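Local coordinates for probable sugar ABC transporter, sugar-binding protein (Streptococcus pneumoniae, PDB 2W7Y) that binds the blood group A-trisaccharide and probably delivers such glycans to a sugar ABC transporter as its extracellular solute-binding component, at residues 205-210 and 402-407; 245-250 and 415-420. All blocks are in the same frame, centred on the assembly; numbering follows the deposited sequence.

Contact 1 (205-210 and 402-407). With A2G (2-acetamido-2-deoxy-alpha-D-galactopyranose), chain C.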
loop_
_atom_site.group_PDB
_atom_site.type_symbol
_atom_site.label_atom_id
_atom_site.label_comp_id
_atom_site.label_asym_id
_atom_site.label_seq_id
_atom_site.Cartn_x
_atom_site.Cartn_y
_atom_site.Cartn_z
ATOM N N GLU A 205 -11.593 -1.968 1.488
ATOM C CA GLU A 205 -10.134 -2.072 1.392
ATOM C C GLU A 205 -9.418 -1.501 2.631
ATOM O O GLU A 205 -8.506 -2.144 3.151
ATOM C CB GLU A 205 -9.610 -1.403 0.110
ATOM C CG GLU A 205 -8.080 -1.436 -0.046
ATOM C CD GLU A 205 -7.569 -0.554 -1.180
ATOM O OE1 GLU A 205 -6.655 -0.990 -1.907
ATOM O OE2 GLU A 205 -8.076 0.576 -1.349
ATOM N N PRO A 206 -9.815 -0.296 3.104
ATOM C CA PRO A 206 -9.164 0.282 4.290
ATOM C C PRO A 206 -9.263 -0.542 5.579
ATOM O O PRO A 206 -8.460 -0.339 6.490
ATOM C CB PRO A 206 -9.903 1.608 4.479
ATOM C CG PRO A 206 -10.451 1.931 3.140
ATOM C CD PRO A 206 -10.842 0.618 2.565
ATOM N N SER A 207 -10.233 -1.445 5.665
ATOM C CA SER A 207 -10.429 -2.226 6.890
ATOM C C SER A 207 -9.365 -3.309 7.109
ATOM O O SER A 207 -9.145 -3.734 8.241
ATOM C CB SER A 207 -11.844 -2.814 6.955
ATOM O OG SER A 207 -12.091 -3.691 5.872
ATOM N N ILE A 208 -8.701 -3.743 6.035
ATOM C CA ILE A 208 -7.603 -4.708 6.153
ATOM C C ILE A 208 -6.376 -4.088 6.829
ATOM O O ILE A 208 -5.552 -4.800 7.398
ATOM C CB ILE A 208 -7.232 -5.379 4.788
ATOM C CG1 ILE A 208 -6.468 -6.694 5.015
ATOM C CG2 ILE A 208 -6.456 -4.407 3.880
ATOM C CD1 ILE A 208 -6.189 -7.504 3.761
ATOM N N ARG A 209 -6.276 -2.759 6.772
ATOM C CA ARG A 209 -5.199 -2.021 7.432
ATOM C C ARG A 209 -5.373 -2.057 8.948
ATOM O O ARG A 209 -4.390 -1.997 9.694
ATOM C CB ARG A 209 -5.130 -0.562 6.949
ATOM C CG ARG A 209 -5.399 -0.330 5.466
ATOM C CD ARG A 209 -4.403 -1.049 4.560
ATOM N NE ARG A 209 -4.525 -0.605 3.173
ATOM C CZ ARG A 209 -3.936 -1.194 2.138
ATOM N NH1 ARG A 209 -3.171 -2.264 2.318
ATOM N NH2 ARG A 209 -4.112 -0.705 0.920
ATOM N N LEU A 210 -6.625 -2.144 9.395
ATOM C CA LEU A 210 -6.931 -2.351 10.812
ATOM C C LEU A 210 -6.591 -3.770 11.264
ATOM O O LEU A 210 -6.032 -3.955 12.344
ATOM C CB LEU A 210 -8.396 -2.026 11.117
ATOM C CG LEU A 210 -8.842 -0.555 11.129
ATOM C CD1 LEU A 210 -10.344 -0.460 11.348
ATOM C CD2 LEU A 210 -8.096 0.250 12.186
ATOM N N ASN A 402 -12.818 -8.900 1.321
ATOM C CA ASN A 402 -14.209 -9.313 1.082
ATOM C C ASN A 402 -14.944 -9.738 2.358
ATOM O O ASN A 402 -16.099 -9.361 2.568
ATOM C CB ASN A 402 -14.276 -10.444 0.047
ATOM C CG ASN A 402 -13.933 -9.987 -1.368
ATOM O OD1 ASN A 402 -13.722 -10.817 -2.253
ATOM N ND2 ASN A 402 -13.882 -8.676 -1.592
ATOM N N ALA A 403 -14.272 -10.517 3.203
ATOM C CA ALA A 403 -14.860 -10.992 4.459
ATOM C C ALA A 403 -15.122 -9.852 5.447
ATOM O O ALA A 403 -16.148 -9.834 6.123
ATOM C CB ALA A 403 -13.976 -12.061 5.095
ATOM N N LEU A 404 -14.187 -8.908 5.520
ATOM C CA LEU A 404 -14.342 -7.728 6.374
ATOM C C LEU A 404 -15.462 -6.814 5.875
ATOM O O LEU A 404 -16.195 -6.240 6.678
ATOM C CB LEU A 404 -13.023 -6.959 6.501
ATOM C CG LEU A 404 -11.858 -7.670 7.201
ATOM C CD1 LEU A 404 -10.574 -6.878 7.033
ATOM C CD2 LEU A 404 -12.144 -7.938 8.686
ATOM N N THR A 405 -15.590 -6.698 4.553
ATOM C CA THR A 405 -16.655 -5.916 3.917
ATOM C C THR A 405 -18.035 -6.529 4.182
ATOM O O THR A 405 -18.973 -5.826 4.568
ATOM C CB THR A 405 -16.410 -5.773 2.386
ATOM O OG1 THR A 405 -15.093 -5.265 2.158
ATOM C CG2 THR A 405 -17.423 -4.834 1.742
ATOM N N GLU A 406 -18.140 -7.842 3.986
ATOM C CA GLU A 406 -19.366 -8.592 4.246
ATOM C C GLU A 406 -19.839 -8.506 5.700
ATOM O O GLU A 406 -21.044 -8.560 5.969
ATOM C CB GLU A 406 -19.178 -10.057 3.846
ATOM C CG GLU A 406 -19.149 -10.298 2.338
ATOM C CD GLU A 406 -18.411 -11.576 1.939
ATOM O OE1 GLU A 406 -18.113 -12.415 2.817
ATOM O OE2 GLU A 406 -18.128 -11.739 0.734
ATOM N N SER A 407 -18.893 -8.372 6.627
ATOM C CA SER A 407 -19.194 -8.338 8.065
ATOM C C SER A 407 -19.867 -7.039 8.533
ATOM O O SER A 407 -20.382 -6.974 9.651
ATOM C CB SER A 407 -17.930 -8.620 8.889
ATOM O OG SER A 407 -17.036 -7.521 8.883
HETATM O O5 A2G C . -3.217 3.176 -2.353
HETATM C C1 A2G C . -2.453 2.047 -2.855
HETATM C C2 A2G C . -3.379 0.842 -2.898
HETATM N N2 A2G C . -2.694 -0.335 -3.434
HETATM C C3 A2G C . -4.572 1.145 -3.815
HETATM O O3 A2G C . -5.403 -0.011 -3.943
HETATM C C4 A2G C . -5.357 2.349 -3.292
HETATM O O4 A2G C . -5.938 2.046 -2.017
HETATM C C5 A2G C . -4.399 3.540 -3.160
HETATM C C6 A2G C . -5.090 4.763 -2.561
HETATM O O6 A2G C . -4.109 5.783 -2.358
HETATM C C7 A2G C . -2.670 -1.492 -2.783
HETATM O O7 A2G C . -3.179 -1.687 -1.679
HETATM C C8 A2G C . -1.928 -2.606 -3.517
#

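Contact 2 (245-250 and 415-420)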
loop_
_atom_site.group_PDB
_atom_site.type_symbol
_atom_site.label_atom_id
_atom_site.label_comp_id
_atom_site.label_asym_id
_atom_site.label_seq_id
_atom_site.Cartn_x
_atom_site.Cartn_y
_atom_site.Cartn_z
HETATM N N MSE A 245 -12.200 -8.582 16.446
HETATM C CA MSE A 245 -12.085 -7.185 16.875
HETATM C C MSE A 245 -12.448 -6.199 15.768
HETATM O O MSE A 245 -13.190 -5.245 15.999
HETATM C CB MSE A 245 -10.654 -6.894 17.331
HETATM C CG MSE A 245 -10.347 -7.248 18.768
HETATM SE SE MSE A 245 -8.439 -7.598 18.959
HETATM C CE MSE A 245 -8.120 -6.836 20.731
ATOM N N VAL A 246 -11.911 -6.445 14.573
ATOM C CA VAL A 246 -12.071 -5.551 13.421
ATOM C C VAL A 246 -13.488 -5.635 12.835
ATOM O O VAL A 246 -14.094 -4.606 12.537
ATOM C CB VAL A 246 -10.983 -5.822 12.336
ATOM C CG1 VAL A 246 -11.174 -4.935 11.116
ATOM C CG2 VAL A 246 -9.595 -5.608 12.919
HETATM N N MSE A 247 -14.004 -6.857 12.699
HETATM C CA MSE A 247 -15.371 -7.101 12.232
HETATM C C MSE A 247 -16.444 -6.475 13.121
HETATM O O MSE A 247 -17.450 -5.983 12.620
HETATM C CB MSE A 247 -15.633 -8.602 12.095
HETATM C CG MSE A 247 -14.973 -9.234 10.889
HETATM SE SE MSE A 247 -15.281 -11.152 10.812
HETATM C CE MSE A 247 -14.628 -11.477 9.009
ATOM N N LYS A 248 -16.230 -6.510 14.435
ATOM C CA LYS A 248 -17.121 -5.861 15.398
ATOM C C LYS A 248 -17.123 -4.346 15.214
ATOM O O LYS A 248 -18.175 -3.701 15.303
ATOM C CB LYS A 248 -16.706 -6.204 16.833
ATOM C CG LYS A 248 -17.181 -7.562 17.325
ATOM C CD LYS A 248 -16.494 -7.950 18.626
ATOM C CE LYS A 248 -16.882 -7.029 19.781
ATOM N NZ LYS A 248 -16.058 -7.282 21.000
ATOM N N GLU A 249 -15.940 -3.790 14.960
ATOM C CA GLU A 249 -15.780 -2.356 14.735
ATOM C C GLU A 249 -16.338 -1.921 13.379
ATOM O O GLU A 249 -16.937 -0.851 13.262
ATOM C CB GLU A 249 -14.311 -1.944 14.890
ATOM C CG GLU A 249 -14.055 -0.437 14.862
ATOM C CD GLU A 249 -14.938 0.359 15.818
ATOM O OE1 GLU A 249 -15.195 1.539 15.518
ATOM O OE2 GLU A 249 -15.376 -0.178 16.858
ATOM N N ILE A 250 -16.147 -2.762 12.368
ATOM C CA ILE A 250 -16.693 -2.530 11.030
ATOM C C ILE A 250 -18.233 -2.586 11.029
ATOM O O ILE A 250 -18.891 -1.829 10.304
ATOM C CB ILE A 250 -16.082 -3.530 10.004
ATOM C CG1 ILE A 250 -14.824 -2.959 9.332
ATOM C CG2 ILE A 250 -17.071 -3.871 8.906
ATOM C CD1 ILE A 250 -13.750 -2.395 10.260
ATOM N N ASP A 415 -19.127 -13.993 15.380
ATOM C CA ASP A 415 -18.510 -15.264 15.767
ATOM C C ASP A 415 -18.450 -16.291 14.633
ATOM O O ASP A 415 -17.381 -16.833 14.337
ATOM C CB ASP A 415 -19.218 -15.864 16.986
ATOM C CG ASP A 415 -18.717 -15.288 18.302
ATOM O OD1 ASP A 415 -17.601 -14.728 18.333
ATOM O OD2 ASP A 415 -19.438 -15.404 19.314
ATOM N N GLN A 416 -19.593 -16.547 14.000
ATOM C CA GLN A 416 -19.661 -17.533 12.924
ATOM C C GLN A 416 -19.129 -16.998 11.596
ATOM O O GLN A 416 -18.776 -17.778 10.710
ATOM C CB GLN A 416 -21.078 -18.113 12.776
ATOM C CG GLN A 416 -22.158 -17.099 12.432
ATOM C CD GLN A 416 -23.560 -17.688 12.456
ATOM O OE1 GLN A 416 -24.221 -17.742 11.450
ATOM N NE2 GLN A 416 -23.989 -18.117 13.599
ATOM N N LYS A 417 -19.068 -15.672 11.466
ATOM C CA LYS A 417 -18.400 -15.042 10.329
ATOM C C LYS A 417 -16.884 -15.229 10.410
ATOM O O LYS A 417 -16.244 -15.531 9.399
ATOM C CB LYS A 417 -18.749 -13.554 10.224
ATOM C CG LYS A 417 -18.233 -12.877 8.952
ATOM C CD LYS A 417 -18.901 -13.433 7.702
ATOM C CE LYS A 417 -18.276 -12.874 6.441
ATOM N NZ LYS A 417 -19.012 -13.329 5.228
ATOM N N VAL A 418 -16.327 -15.047 11.608
ATOM C CA VAL A 418 -14.908 -15.304 11.861
ATOM C C VAL A 418 -14.568 -16.749 11.477
ATOM O O VAL A 418 -13.599 -16.991 10.752
ATOM C CB VAL A 418 -14.517 -15.020 13.343
ATOM C CG1 VAL A 418 -13.184 -15.671 13.702
ATOM C CG2 VAL A 418 -14.461 -13.527 13.609
ATOM N N LYS A 419 -15.393 -17.690 11.942
ATOM C CA LYS A 419 -15.191 -19.110 11.669
ATOM C C LYS A 419 -15.280 -19.447 10.179
ATOM O O LYS A 419 -14.475 -20.234 9.671
ATOM C CB LYS A 419 -16.185 -19.968 12.459
ATOM C CG LYS A 419 -15.667 -21.369 12.737
ATOM C CD LYS A 419 -16.753 -22.410 12.602
ATOM C CE LYS A 419 -16.149 -23.769 12.309
ATOM N NZ LYS A 419 -17.175 -24.765 11.905
ATOM N N SER A 420 -16.252 -18.852 9.487
ATOM C CA SER A 420 -16.435 -19.095 8.055
ATOM C C SER A 420 -15.357 -18.392 7.224
ATOM O O SER A 420 -14.997 -18.865 6.144
ATOM C CB SER A 420 -17.851 -18.706 7.590
ATOM O OG SER A 420 -17.946 -17.334 7.241
#

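Contact 1 (205-210 and 402-407)
Leu404, on the helix 394-406, pushes its CB and CD1 against 207-208, on the helix 207-215, where they overlap the side chain and carbonyl of Ser207 and the backbone of Ile208. Leu404 CB lies 3.5 Å from Ser207 OG, and CD1 stands over the same turn, 3.7 Å from Ser207 O and 3.8 Å from Ile208 CA. The branched CB of Ile208 meets that methyl more loosely, and its side chain also packs on His397, Ile400 and Ile401, one to two turns earlier on the partner helix. Ser207 OG sits between its backbone N and carbonyl carbon (chi1 61°), a torsion that turns the hydroxyl back to a hydrogen bond with Gly204 O, so its touch on Leu404 is van der Waals packing. Three residues on from Leu404, Ser407 OG donates to Leu404 O at 2.7 Å, tilted 34° from the carbonyl plane. The other side of 205-210 faces the glycan. Glu205, its chain extended beyond CG, grips the N-acetylgalactosamine unit with both oxygens: OE1 accepts from sugar O3 at 2.6 Å and OE2 from O4 at 2.7 Å. OE2 also takes the backbone N-H of Ala262, which probably helps to fix the carboxylate's rotation. Arg209, bent at chi2, brings NH2 to the acetamido oxygen O7 at 2.9 Å; the oxygen lies at the guanidinium edge, in its plane, and the N-H...O angle is 163°. Glu205 and Arg209 are also joined by a long salt bridge, and Asn279 and Trp282 also hydrogen-bond this sugar. One short segment thus reads the 3- and 4-hydroxyls and the acetamido group with charged side chains, while an apolar contact without cross-segment hydrogen bonds seats the segment's back on the helix 394-406.

Contact 2 (245-250 and 415-420)
This is a small, apolar helix-to-helix contact, whose centre lies about 23 Å from the centre of the chain, where the helix 237-252 rests against the C-terminal helix 414-427. No hydrogen bond crosses it, and it buries 124 Å² in all. One side chain spans the gap: Met247, present as selenomethionine, whose CA is 8.2 Å from that of Val418, the nearest pair of CA atoms between 245-250 and 415-420. Its CG lies beside the backbone N and the chain runs fully extended from there (chi2 178°, chi3 169°), which carries the selenium and terminal methyl across to the other helix. The selenium meets two neighbours at once, Val418 CG2 at 3.8 Å and Lys417 CG at 3.9 Å, and CE adds a second touch on the same Lys417 CG. The Met247 side chain crosses that of Lys417 at about a right angle and runs aslant to that of Val418. Lys417 bends at chi2 (66°): CG packs on Met247, while the amino group leads away to a salt bridge with Glu406. Val414 and Thr421, about one turn before and after on the same helix, also touch Met247. At the margin, Asp415 turns its OD1 to a salt bridge with Lys244, just before 245-250. On its far side the helix 237-252 packs on the helices 182-193 and 207-215. One extended side chain laid against two adjacent residues of a partner helix is ordinary helix-helix packing, here within one lobe of the two-lobed solute-binding protein fold, whose glycan binds between the lobes.

Contacts 1 and 2 have centres 10 Å apart and form consecutive layers leading outward from the glycan. The helix 237-252 joins them: Ile250 CG2 lies 3.4 Å from Leu404 O, and Met247 CG 3.3 Å from Ser407 OG, so residues of contact 2 pack on Leu404 and Ser407 of contact 1. A second tie is the salt bridge of Glu406 OE1 with Lys417 NZ, 2.7 Å long, between helices 394-406 and 414-427, which follow each other in the chain. Contact 1 supplies Glu205 and Arg209 to the sugar pocket, whereas contact 2 holds no pocket residue and packs helices behind it.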